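Local coordinates for protein 11S globulin (Wrightia tinctoria, PDB 5WXU) that probably serves as a seed storage protein, a hexameric nutrient reservoir of the cupin family that also binds the plant hormone auxin, at residues B[110-118]-B[162-172]; B[152-162]-B[294-302]. All coordinates share one frame; numbering follows the deposited sequence.

Both interactions build on strands of the N-terminal cupin domain; in interaction 2 a later segment is added to its sheet. They meet where strand 110-115 runs beside strand 146-155: Leu113 N lies 2.7 Å from His152 O, probably hydrogen-bonded, and Leu162 is common to both. Interaction 1 is the buried one. It joins neighbouring strands of one sheet through paired backbone bonds and apolar and aromatic packing, with a histidine turned to a phosphate, and a second subunit covers part of it. Interaction 2 is only partly buried and involves the sheet's outermost strand within this chain. There the backbone pairing is joined by charge: a lysine–aspartate bridge, an asparagine gripping a turn, and citrate at the margin.

Interaction 1: residues B[110-118]-B[162-172]; sequences HGILGAVFP and LPAGIVHWAYN. With PO4 (phosphate ion), chain N.
Gly114 and Trp169 form a hydrogen-bonded pair at the middle of two antiparallel strands: Gly114 N gives to Trp169 O at 2.9 Å, and Trp169 N returns a bond to Gly114 O. Ile112 and Tyr171 exchange a second pair of backbone hydrogen bonds two residues away, beyond the non-hydrogen-bonded pair Leu113 and Ala170, and Val116 N reaches Val167 O, making five direct bonds from Ile112 to Val116. Water completes the set: one molecule accepts from Val167 N at 2.8 Å and donates to Val116 O. Another links His110 N to Asn172 OD1, whose amide group is further held by Ala174 and Glu176.

Glycine suits position 114 because the Trp169 indole lies across it. With CG wedged between backbone N and carbonyl carbon (chi1 58°), the ring folds back over the neighbouring strand, and Gly114 CA sits 3.7 Å from the centroid of the five-membered ring in a CH-pi contact; any CB would run into NE1. Ile112 CG2 packs near Trp169 CH2, 4.0 Å away. Beyond the strand end, Ile166 CD1 touches Phe117 CD1 and Pro118 CD, and Pro430 of a second subunit packs on Trp169.

On the other face, beside Leu113 and Ala170, His168 uses both ring nitrogens. ND1 donates to Ile166 O at 3.1 Å, while NE2 gives a fairly straight bond, 2.9 Å and 161°, to phosphate O2 at the ring edge. With a donor on each nitrogen the imidazole is probably cationic, which suits the phosphate, likely from the crystallisation liquor, that Ser96, His85, Asn98 and Arg199 also bind in this cupin barrel.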
loop_
_atom_site.group_PDB
_atom_site.type_symbol
_atom_site.label_atom_id
_atom_site.label_comp_id
_atom_site.label_asym_id
_atom_site.label_seq_id
_atom_site.Cartn_x
_atom_site.Cartn_y
_atom_site.Cartn_z
ATOM N N HIS B 110 24.390 -27.375 11.854
ATOM C CA HIS B 110 23.676 -26.407 12.704
ATOM C C HIS B 110 24.656 -25.462 13.338
ATOM O O HIS B 110 25.856 -25.748 13.538
ATOM C CB HIS B 110 22.742 -27.067 13.733
ATOM C CG HIS B 110 23.440 -27.717 14.865
ATOM N ND1 HIS B 110 23.813 -29.048 14.853
ATOM C CD2 HIS B 110 23.783 -27.234 16.079
ATOM C CE1 HIS B 110 24.420 -29.331 16.001
ATOM N NE2 HIS B 110 24.401 -28.254 16.769
ATOM N N GLY B 111 24.191 -24.239 13.572
ATOM C CA GLY B 111 25.083 -23.245 14.098
ATOM C C GLY B 111 24.404 -21.953 14.478
ATOM O O GLY B 111 23.252 -21.965 14.752
ATOM N N ILE B 112 25.143 -20.864 14.442
ATOM C CA ILE B 112 24.612 -19.544 14.886
ATOM C C ILE B 112 24.828 -18.587 13.719
ATOM O O ILE B 112 25.875 -18.639 12.980
ATOM C CB ILE B 112 25.452 -18.947 16.040
ATOM C CG1 ILE B 112 25.706 -19.960 17.182
ATOM C CG2 ILE B 112 24.821 -17.694 16.553
ATOM C CD1 ILE B 112 24.458 -20.429 17.799
ATOM N N LEU B 113 23.842 -17.757 13.460
ATOM C CA LEU B 113 24.004 -16.736 12.412
ATOM C C LEU B 113 23.721 -15.426 13.051
ATOM O O LEU B 113 22.737 -15.282 13.755
ATOM C CB LEU B 113 23.043 -17.006 11.257
ATOM C CG LEU B 113 23.028 -15.933 10.184
ATOM C CD1 LEU B 113 23.230 -16.462 8.788
ATOM C CD2 LEU B 113 21.729 -15.201 10.232
ATOM N N GLY B 114 24.557 -14.452 12.774
ATOM C CA GLY B 114 24.295 -13.080 13.196
ATOM C C GLY B 114 23.923 -12.250 12.003
ATOM O O GLY B 114 24.412 -12.470 10.873
ATOM N N ALA B 115 23.026 -11.280 12.240
ATOM C CA ALA B 115 22.645 -10.337 11.217
ATOM C C ALA B 115 22.433 -9.012 11.928
ATOM O O ALA B 115 21.768 -8.969 12.974
ATOM C CB ALA B 115 21.374 -10.813 10.557
ATOM N N VAL B 116 23.010 -7.949 11.400
ATOM C CA VAL B 116 22.980 -6.671 12.068
ATOM C C VAL B 116 22.032 -5.699 11.347
ATOM O O VAL B 116 22.239 -5.423 10.146
ATOM C CB VAL B 116 24.377 -6.039 12.183
ATOM C CG1 VAL B 116 24.264 -4.660 12.810
ATOM C CG2 VAL B 116 25.283 -6.956 13.014
ATOM N N PHE B 117 21.078 -5.178 12.132
ATOM C CA PHE B 117 20.221 -4.094 11.749
ATOM C C PHE B 117 20.660 -2.765 12.327
ATOM O O PHE B 117 20.512 -2.538 13.534
ATOM C CB PHE B 117 18.751 -4.433 12.028
ATOM C CG PHE B 117 18.272 -5.536 11.108
ATOM C CD1 PHE B 117 18.049 -5.265 9.747
ATOM C CD2 PHE B 117 18.296 -6.843 11.519
ATOM C CE1 PHE B 117 17.683 -6.291 8.866
ATOM C CE2 PHE B 117 17.941 -7.862 10.652
ATOM C CZ PHE B 117 17.629 -7.592 9.342
ATOM N N PRO B 118 21.177 -1.891 11.453
ATOM C CA PRO B 118 21.760 -0.648 11.953
ATOM C C PRO B 118 20.753 0.275 12.541
ATOM O O PRO B 118 19.658 0.543 11.937
ATOM C CB PRO B 118 22.441 -0.037 10.725
ATOM C CG PRO B 118 21.956 -0.773 9.569
ATOM C CD PRO B 118 21.265 -2.001 9.978
ATOM N N LEU B 162 18.374 -12.520 3.586
ATOM C CA LEU B 162 19.050 -11.281 4.045
ATOM C C LEU B 162 19.118 -10.202 2.990
ATOM O O LEU B 162 19.451 -10.469 1.841
ATOM C CB LEU B 162 20.487 -11.625 4.438
ATOM C CG LEU B 162 20.652 -12.540 5.670
ATOM C CD1 LEU B 162 22.072 -12.985 5.965
ATOM C CD2 LEU B 162 20.102 -11.873 6.891
ATOM N N PRO B 163 18.848 -8.938 3.352
ATOM C CA PRO B 163 19.006 -7.852 2.421
ATOM C C PRO B 163 20.455 -7.558 2.071
ATOM O O PRO B 163 21.417 -7.816 2.861
ATOM C CB PRO B 163 18.387 -6.646 3.163
ATOM C CG PRO B 163 17.557 -7.277 4.224
ATOM C CD PRO B 163 18.267 -8.482 4.622
ATOM N N ALA B 164 20.582 -6.825 0.974
ATOM C CA ALA B 164 21.836 -6.169 0.619
ATOM C C ALA B 164 22.234 -5.187 1.686
ATOM O O ALA B 164 21.383 -4.510 2.293
ATOM C CB ALA B 164 21.766 -5.444 -0.732
ATOM N N GLY B 165 23.550 -5.101 1.935
ATOM C CA GLY B 165 24.092 -4.088 2.802
ATOM C C GLY B 165 24.196 -4.454 4.244
ATOM O O GLY B 165 24.756 -3.678 5.025
ATOM N N ILE B 166 23.538 -5.550 4.613
ATOM C CA ILE B 166 23.409 -5.973 5.986
ATOM C C ILE B 166 24.615 -6.888 6.347
ATOM O O ILE B 166 24.880 -7.860 5.676
ATOM C CB ILE B 166 22.105 -6.715 6.189
ATOM C CG1 ILE B 166 20.943 -5.717 5.972
ATOM C CG2 ILE B 166 22.051 -7.444 7.552
ATOM C CD1 ILE B 166 20.812 -4.626 7.017
ATOM N N VAL B 167 25.281 -6.569 7.453
ATOM C CA VAL B 167 26.355 -7.447 7.978
ATOM C C VAL B 167 25.790 -8.768 8.520
ATOM O O VAL B 167 24.899 -8.771 9.335
ATOM C CB VAL B 167 27.142 -6.718 9.059
ATOM C CG1 VAL B 167 28.215 -7.643 9.772
ATOM C CG2 VAL B 167 27.843 -5.482 8.535
ATOM N N HIS B 168 26.438 -9.861 8.146
ATOM C CA HIS B 168 26.043 -11.137 8.664
ATOM C C HIS B 168 27.317 -12.007 8.886
ATOM O O HIS B 168 28.324 -11.781 8.296
ATOM C CB HIS B 168 25.102 -11.827 7.731
ATOM C CG HIS B 168 25.636 -11.948 6.328
ATOM N ND1 HIS B 168 25.535 -10.911 5.423
ATOM C CD2 HIS B 168 26.394 -12.899 5.731
ATOM C CE1 HIS B 168 26.162 -11.256 4.309
ATOM N NE2 HIS B 168 26.688 -12.461 4.473
ATOM N N TRP B 169 27.171 -13.002 9.734
ATOM C CA TRP B 169 28.287 -13.888 10.092
ATOM C C TRP B 169 27.722 -15.171 10.537
ATOM O O TRP B 169 26.543 -15.265 10.825
ATOM C CB TRP B 169 29.189 -13.286 11.190
ATOM C CG TRP B 169 28.505 -12.942 12.490
ATOM C CD1 TRP B 169 27.923 -11.714 12.828
ATOM C CD2 TRP B 169 28.264 -13.779 13.626
ATOM N NE1 TRP B 169 27.340 -11.752 14.055
ATOM C CE2 TRP B 169 27.542 -12.998 14.593
ATOM C CE3 TRP B 169 28.575 -15.119 13.945
ATOM C CZ2 TRP B 169 27.097 -13.504 15.784
ATOM C CZ3 TRP B 169 28.193 -15.568 15.163
ATOM C CH2 TRP B 169 27.506 -14.805 16.083
ATOM N N ALA B 170 28.562 -16.220 10.540
ATOM C CA ALA B 170 28.039 -17.541 10.884
ATOM C C ALA B 170 29.150 -18.321 11.662
ATOM O O ALA B 170 30.314 -18.113 11.454
ATOM C CB ALA B 170 27.611 -18.301 9.664
ATOM N N TYR B 171 28.702 -19.147 12.574
ATOM C CA TYR B 171 29.591 -19.966 13.422
ATOM C C TYR B 171 28.982 -21.378 13.513
ATOM O O TYR B 171 27.793 -21.543 13.775
ATOM C CB TYR B 171 29.708 -19.354 14.792
ATOM C CG TYR B 171 30.507 -20.216 15.747
ATOM C CD1 TYR B 171 31.846 -20.364 15.572
ATOM C CD2 TYR B 171 29.887 -20.916 16.771
ATOM C CE1 TYR B 171 32.594 -21.193 16.429
ATOM C CE2 TYR B 171 30.618 -21.728 17.634
ATOM C CZ TYR B 171 31.960 -21.855 17.454
ATOM O OH TYR B 171 32.660 -22.687 18.320
ATOM N N ASN B 172 29.840 -22.368 13.278
ATOM C CA ASN B 172 29.466 -23.787 13.343
ATOM C C ASN B 172 29.741 -24.325 14.745
ATOM O O ASN B 172 30.910 -24.485 15.118
ATOM C CB ASN B 172 30.288 -24.602 12.333
ATOM C CG ASN B 172 29.867 -26.048 12.329
ATOM O OD1 ASN B 172 28.824 -26.394 12.889
ATOM N ND2 ASN B 172 30.643 -26.881 11.648
HETATM P P PO4 N . 28.869 -13.870 1.677
HETATM O O1 PO4 N . 29.764 -12.535 1.785
HETATM O O2 PO4 N . 28.069 -14.387 2.861
HETATM O O3 PO4 N . 27.649 -13.526 0.812
HETATM O O4 PO4 N . 29.447 -15.004 0.828
HETATM O O HOH W 1 27.203 -27.946 11.548
HETATM O O HOH W 2 24.438 -4.432 9.045
#

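Interaction 2: residues B[152-162]-B[294-302]; sequences HFIRQGDVIAL and RIKENLLNP. With FLC (citrate anion), chain Q.
Strand 158-162 runs antiparallel to strand 296-298, their axes 4.5 Å apart at closest approach, with Val159 and Glu297 exchanging backbone bonds and Ala161 N and Gly157 O extending the pairing to Ile295 O and Leu299 N. Asp158 OD2 takes a salt bridge from Lys296 NZ at 2.8 Å and the backbone N of Arg155 from the opposite face of the carboxylate, while OD1 accepts from Asn298 ND2. Lysine reaches this far because its extended chain passes Ile154 CG2 and bends only at the last torsion (chi4 65°), bringing NZ also within a weak bond of Phe153 O.

Strand 296-298 is the outermost strand, within this chain, of the N-terminal jelly-roll-like cupin sheet, and precedes strand 307-309, the first of the second cupin domain's sheet.

Asn298 serves the type II turn from Arg155 to Asp158: ND2 also donates to Gln156 O at 2.9 Å, and OD1 accepts from Leu300 N in an Asx turn. The amide lies flat over one face of the Arg155 guanidinium, the planes 6° apart. Replacing Asp158 with an alanine would probably leave the Lys296 ammonium without its countercharge and the Asn298 amide freer to turn. At Gly157 (phi 101°) a CB would strike Leu300. A citrate ion, probably from the crystallisation liquor, bridges the segments at the other end, accepting from Phe153 N and, through OG1, from Ile295 N at 2.9 Å.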
loop_
_atom_site.group_PDB
_atom_site.type_symbol
_atom_site.label_atom_id
_atom_site.label_comp_id
_atom_site.label_asym_id
_atom_site.label_seq_id
_atom_site.Cartn_x
_atom_site.Cartn_y
_atom_site.Cartn_z
ATOM N N HIS B 152 20.753 -15.920 15.737
ATOM C CA HIS B 152 19.809 -16.878 15.190
ATOM C C HIS B 152 20.418 -18.249 15.200
ATOM O O HIS B 152 21.554 -18.396 14.817
ATOM C CB HIS B 152 19.418 -16.478 13.838
ATOM C CG HIS B 152 18.810 -15.115 13.755
ATOM N ND1 HIS B 152 17.456 -14.902 13.795
ATOM C CD2 HIS B 152 19.382 -13.886 13.649
ATOM C CE1 HIS B 152 17.217 -13.595 13.701
ATOM N NE2 HIS B 152 18.366 -12.963 13.657
ATOM N N PHE B 153 19.622 -19.251 15.589
ATOM C CA PHE B 153 20.137 -20.593 15.679
ATOM C C PHE B 153 19.642 -21.283 14.443
ATOM O O PHE B 153 18.440 -21.526 14.273
ATOM C CB PHE B 153 19.689 -21.225 16.988
ATOM C CG PHE B 153 20.165 -20.462 18.163
ATOM C CD1 PHE B 153 19.464 -19.347 18.618
ATOM C CD2 PHE B 153 21.376 -20.756 18.734
ATOM C CE1 PHE B 153 19.935 -18.592 19.672
ATOM C CE2 PHE B 153 21.857 -20.005 19.797
ATOM C CZ PHE B 153 21.144 -18.930 20.263
ATOM N N ILE B 154 20.566 -21.626 13.580
ATOM C CA ILE B 154 20.254 -22.174 12.262
ATOM C C ILE B 154 20.532 -23.676 12.223
ATOM O O ILE B 154 21.382 -24.211 12.977
ATOM C CB ILE B 154 20.947 -21.417 11.111
ATOM C CG1 ILE B 154 22.479 -21.557 11.213
ATOM C CG2 ILE B 154 20.452 -19.974 11.075
ATOM C CD1 ILE B 154 23.278 -21.094 10.029
ATOM N N ARG B 155 19.780 -24.362 11.381
ATOM C CA ARG B 155 19.945 -25.841 11.266
ATOM C C ARG B 155 19.528 -26.276 9.921
ATOM O O ARG B 155 18.875 -25.521 9.201
ATOM C CB ARG B 155 19.121 -26.560 12.360
ATOM C CG ARG B 155 17.601 -26.447 12.196
ATOM C CD ARG B 155 16.846 -26.982 13.417
ATOM N NE ARG B 155 15.423 -26.559 13.318
ATOM C CZ ARG B 155 14.418 -27.247 12.758
ATOM N NH1 ARG B 155 14.592 -28.464 12.219
ATOM N NH2 ARG B 155 13.208 -26.693 12.711
ATOM N N GLN B 156 19.885 -27.520 9.580
ATOM C CA GLN B 156 19.594 -28.094 8.314
ATOM C C GLN B 156 18.098 -27.902 7.951
ATOM O O GLN B 156 17.203 -28.186 8.792
ATOM C CB GLN B 156 19.947 -29.614 8.294
ATOM C CG GLN B 156 19.683 -30.277 6.942
ATOM C CD GLN B 156 20.023 -31.791 6.899
ATOM O OE1 GLN B 156 20.359 -32.362 7.902
ATOM N NE2 GLN B 156 19.783 -32.425 5.765
ATOM N N GLY B 157 17.875 -27.414 6.725
ATOM C CA GLY B 157 16.536 -27.178 6.215
ATOM C C GLY B 157 16.118 -25.695 6.289
ATOM O O GLY B 157 15.129 -25.309 5.659
ATOM N N ASP B 158 16.830 -24.898 7.084
ATOM C CA ASP B 158 16.599 -23.454 7.143
ATOM C C ASP B 158 16.897 -22.765 5.838
ATOM O O ASP B 158 17.870 -23.046 5.163
ATOM C CB ASP B 158 17.387 -22.799 8.286
ATOM C CG ASP B 158 16.810 -23.041 9.642
ATOM O OD1 ASP B 158 15.742 -23.564 9.776
ATOM O OD2 ASP B 158 17.422 -22.644 10.667
ATOM N N VAL B 159 16.028 -21.812 5.477
ATOM C CA VAL B 159 16.273 -20.945 4.400
ATOM C C VAL B 159 16.260 -19.602 5.058
ATOM O O VAL B 159 15.282 -19.219 5.697
ATOM C CB VAL B 159 15.211 -21.022 3.315
ATOM C CG1 VAL B 159 15.516 -20.026 2.234
ATOM C CG2 VAL B 159 15.172 -22.399 2.698
ATOM N N ILE B 160 17.332 -18.846 4.863
ATOM C CA ILE B 160 17.541 -17.575 5.558
ATOM C C ILE B 160 17.577 -16.476 4.496
ATOM O O ILE B 160 18.217 -16.628 3.476
ATOM C CB ILE B 160 18.929 -17.554 6.270
ATOM C CG1 ILE B 160 19.105 -18.728 7.244
ATOM C CG2 ILE B 160 19.223 -16.265 7.007
ATOM C CD1 ILE B 160 20.516 -19.306 7.251
ATOM N N ALA B 161 16.923 -15.361 4.753
ATOM C CA ALA B 161 16.790 -14.302 3.812
ATOM C C ALA B 161 17.425 -13.082 4.330
ATOM O O ALA B 161 17.006 -12.577 5.409
ATOM C CB ALA B 161 15.286 -14.020 3.545
ATOM N N LEU B 162 18.374 -12.520 3.586
ATOM C CA LEU B 162 19.050 -11.281 4.045
ATOM C C LEU B 162 19.118 -10.202 2.990
ATOM O O LEU B 162 19.451 -10.469 1.841
ATOM C CB LEU B 162 20.487 -11.625 4.438
ATOM C CG LEU B 162 20.652 -12.540 5.670
ATOM C CD1 LEU B 162 22.072 -12.985 5.965
ATOM C CD2 LEU B 162 20.102 -11.873 6.891
ATOM N N ARG B 294 11.567 -11.588 11.259
ATOM C CA ARG B 294 11.937 -12.995 11.105
ATOM C C ARG B 294 12.774 -13.094 9.830
ATOM O O ARG B 294 12.424 -12.518 8.775
ATOM C CB ARG B 294 10.685 -13.936 11.093
ATOM C CG ARG B 294 10.820 -15.455 10.808
ATOM C CD ARG B 294 9.436 -16.209 10.940
ATOM N NE ARG B 294 9.133 -17.013 9.751
ATOM C CZ ARG B 294 7.934 -17.134 9.189
ATOM N NH1 ARG B 294 6.844 -16.579 9.666
ATOM N NH2 ARG B 294 7.831 -17.854 8.095
ATOM N N ILE B 295 13.865 -13.854 9.910
ATOM C CA ILE B 295 14.840 -13.961 8.819
ATOM C C ILE B 295 14.817 -15.345 8.126
ATOM O O ILE B 295 15.327 -15.523 6.997
ATOM C CB ILE B 295 16.234 -13.690 9.401
ATOM C CG1 ILE B 295 16.439 -12.208 9.706
ATOM C CG2 ILE B 295 17.343 -14.165 8.521
ATOM C CD1 ILE B 295 16.064 -11.280 8.600
ATOM N N LYS B 296 14.233 -16.314 8.789
ATOM C CA LYS B 296 14.322 -17.667 8.258
ATOM C C LYS B 296 13.119 -18.509 8.537
ATOM O O LYS B 296 12.332 -18.197 9.424
ATOM C CB LYS B 296 15.543 -18.360 8.881
ATOM C CG LYS B 296 15.432 -18.628 10.339
ATOM C CD LYS B 296 16.807 -19.059 10.821
ATOM C CE LYS B 296 16.800 -19.592 12.213
ATOM N NZ LYS B 296 16.018 -20.845 12.359
ATOM N N GLU B 297 13.043 -19.621 7.805
ATOM C CA GLU B 297 12.073 -20.659 8.062
ATOM C C GLU B 297 12.690 -21.989 7.647
ATOM O O GLU B 297 13.431 -22.058 6.681
ATOM C CB GLU B 297 10.865 -20.357 7.205
ATOM C CG GLU B 297 9.660 -21.262 7.423
ATOM C CD GLU B 297 8.340 -20.621 7.065
ATOM O OE1 GLU B 297 8.147 -19.421 7.384
ATOM O OE2 GLU B 297 7.470 -21.270 6.447
ATOM N N ASN B 298 12.326 -23.018 8.370
ATOM C CA ASN B 298 12.782 -24.382 8.077
ATOM C C ASN B 298 11.788 -25.101 7.184
ATOM O O ASN B 298 10.577 -25.102 7.429
ATOM C CB ASN B 298 13.043 -25.147 9.389
ATOM C CG ASN B 298 13.822 -26.390 9.155
ATOM O OD1 ASN B 298 13.277 -27.375 8.672
ATOM N ND2 ASN B 298 15.101 -26.364 9.507
ATOM N N LEU B 299 12.292 -25.684 6.098
ATOM C CA LEU B 299 11.425 -26.325 5.101
ATOM C C LEU B 299 11.529 -27.863 5.182
ATOM O O LEU B 299 10.913 -28.496 4.347
ATOM C CB LEU B 299 11.805 -25.882 3.743
ATOM C CG LEU B 299 11.632 -24.414 3.466
ATOM C CD1 LEU B 299 11.864 -24.143 2.007
ATOM C CD2 LEU B 299 10.211 -23.933 3.908
ATOM N N LEU B 300 12.301 -28.385 6.143
ATOM C CA LEU B 300 12.673 -29.800 6.068
ATOM C C LEU B 300 11.663 -30.769 6.581
ATOM O O LEU B 300 11.598 -31.922 6.063
ATOM C CB LEU B 300 13.986 -30.056 6.818
ATOM C CG LEU B 300 14.570 -31.441 6.707
ATOM C CD1 LEU B 300 14.570 -31.972 5.288
ATOM C CD2 LEU B 300 15.974 -31.327 7.242
ATOM N N ASN B 301 10.914 -30.377 7.609
ATOM C CA ASN B 301 9.875 -31.258 8.150
ATOM C C ASN B 301 8.797 -31.609 7.131
ATOM O O ASN B 301 8.165 -30.722 6.531
ATOM C CB ASN B 301 9.126 -30.664 9.368
ATOM C CG ASN B 301 8.429 -31.748 10.223
ATOM O OD1 ASN B 301 7.749 -32.678 9.738
ATOM N ND2 ASN B 301 8.569 -31.602 11.504
ATOM N N PRO B 302 8.541 -32.948 6.925
ATOM C CA PRO B 302 7.439 -33.266 5.950
ATOM C C PRO B 302 6.082 -32.687 6.376
ATOM O O PRO B 302 5.199 -32.506 5.534
ATOM C CB PRO B 302 7.363 -34.817 5.993
ATOM C CG PRO B 302 8.657 -35.282 6.591
ATOM C CD PRO B 302 9.144 -34.170 7.498
HETATM C CAC FLC Q . 15.702 -19.225 16.636
HETATM C CA FLC Q . 14.755 -19.117 15.455
HETATM C CB FLC Q . 14.433 -17.672 15.000
HETATM C CBC FLC Q . 14.210 -16.599 16.113
HETATM C CG FLC Q . 14.483 -17.445 13.452
HETATM C CGC FLC Q . 13.831 -16.154 13.105
HETATM O OA1 FLC Q . 16.840 -18.617 16.548
HETATM O OA2 FLC Q . 15.257 -19.898 17.618
HETATM O OB1 FLC Q . 13.616 -15.497 15.907
HETATM O OB2 FLC Q . 14.546 -16.797 17.296
HETATM O OG1 FLC Q . 14.533 -15.346 12.361
HETATM O OG2 FLC Q . 12.654 -16.041 13.654
HETATM O OHB FLC Q . 15.859 -17.262 14.854
HETATM O O HOH W 3 12.647 -29.709 10.728
#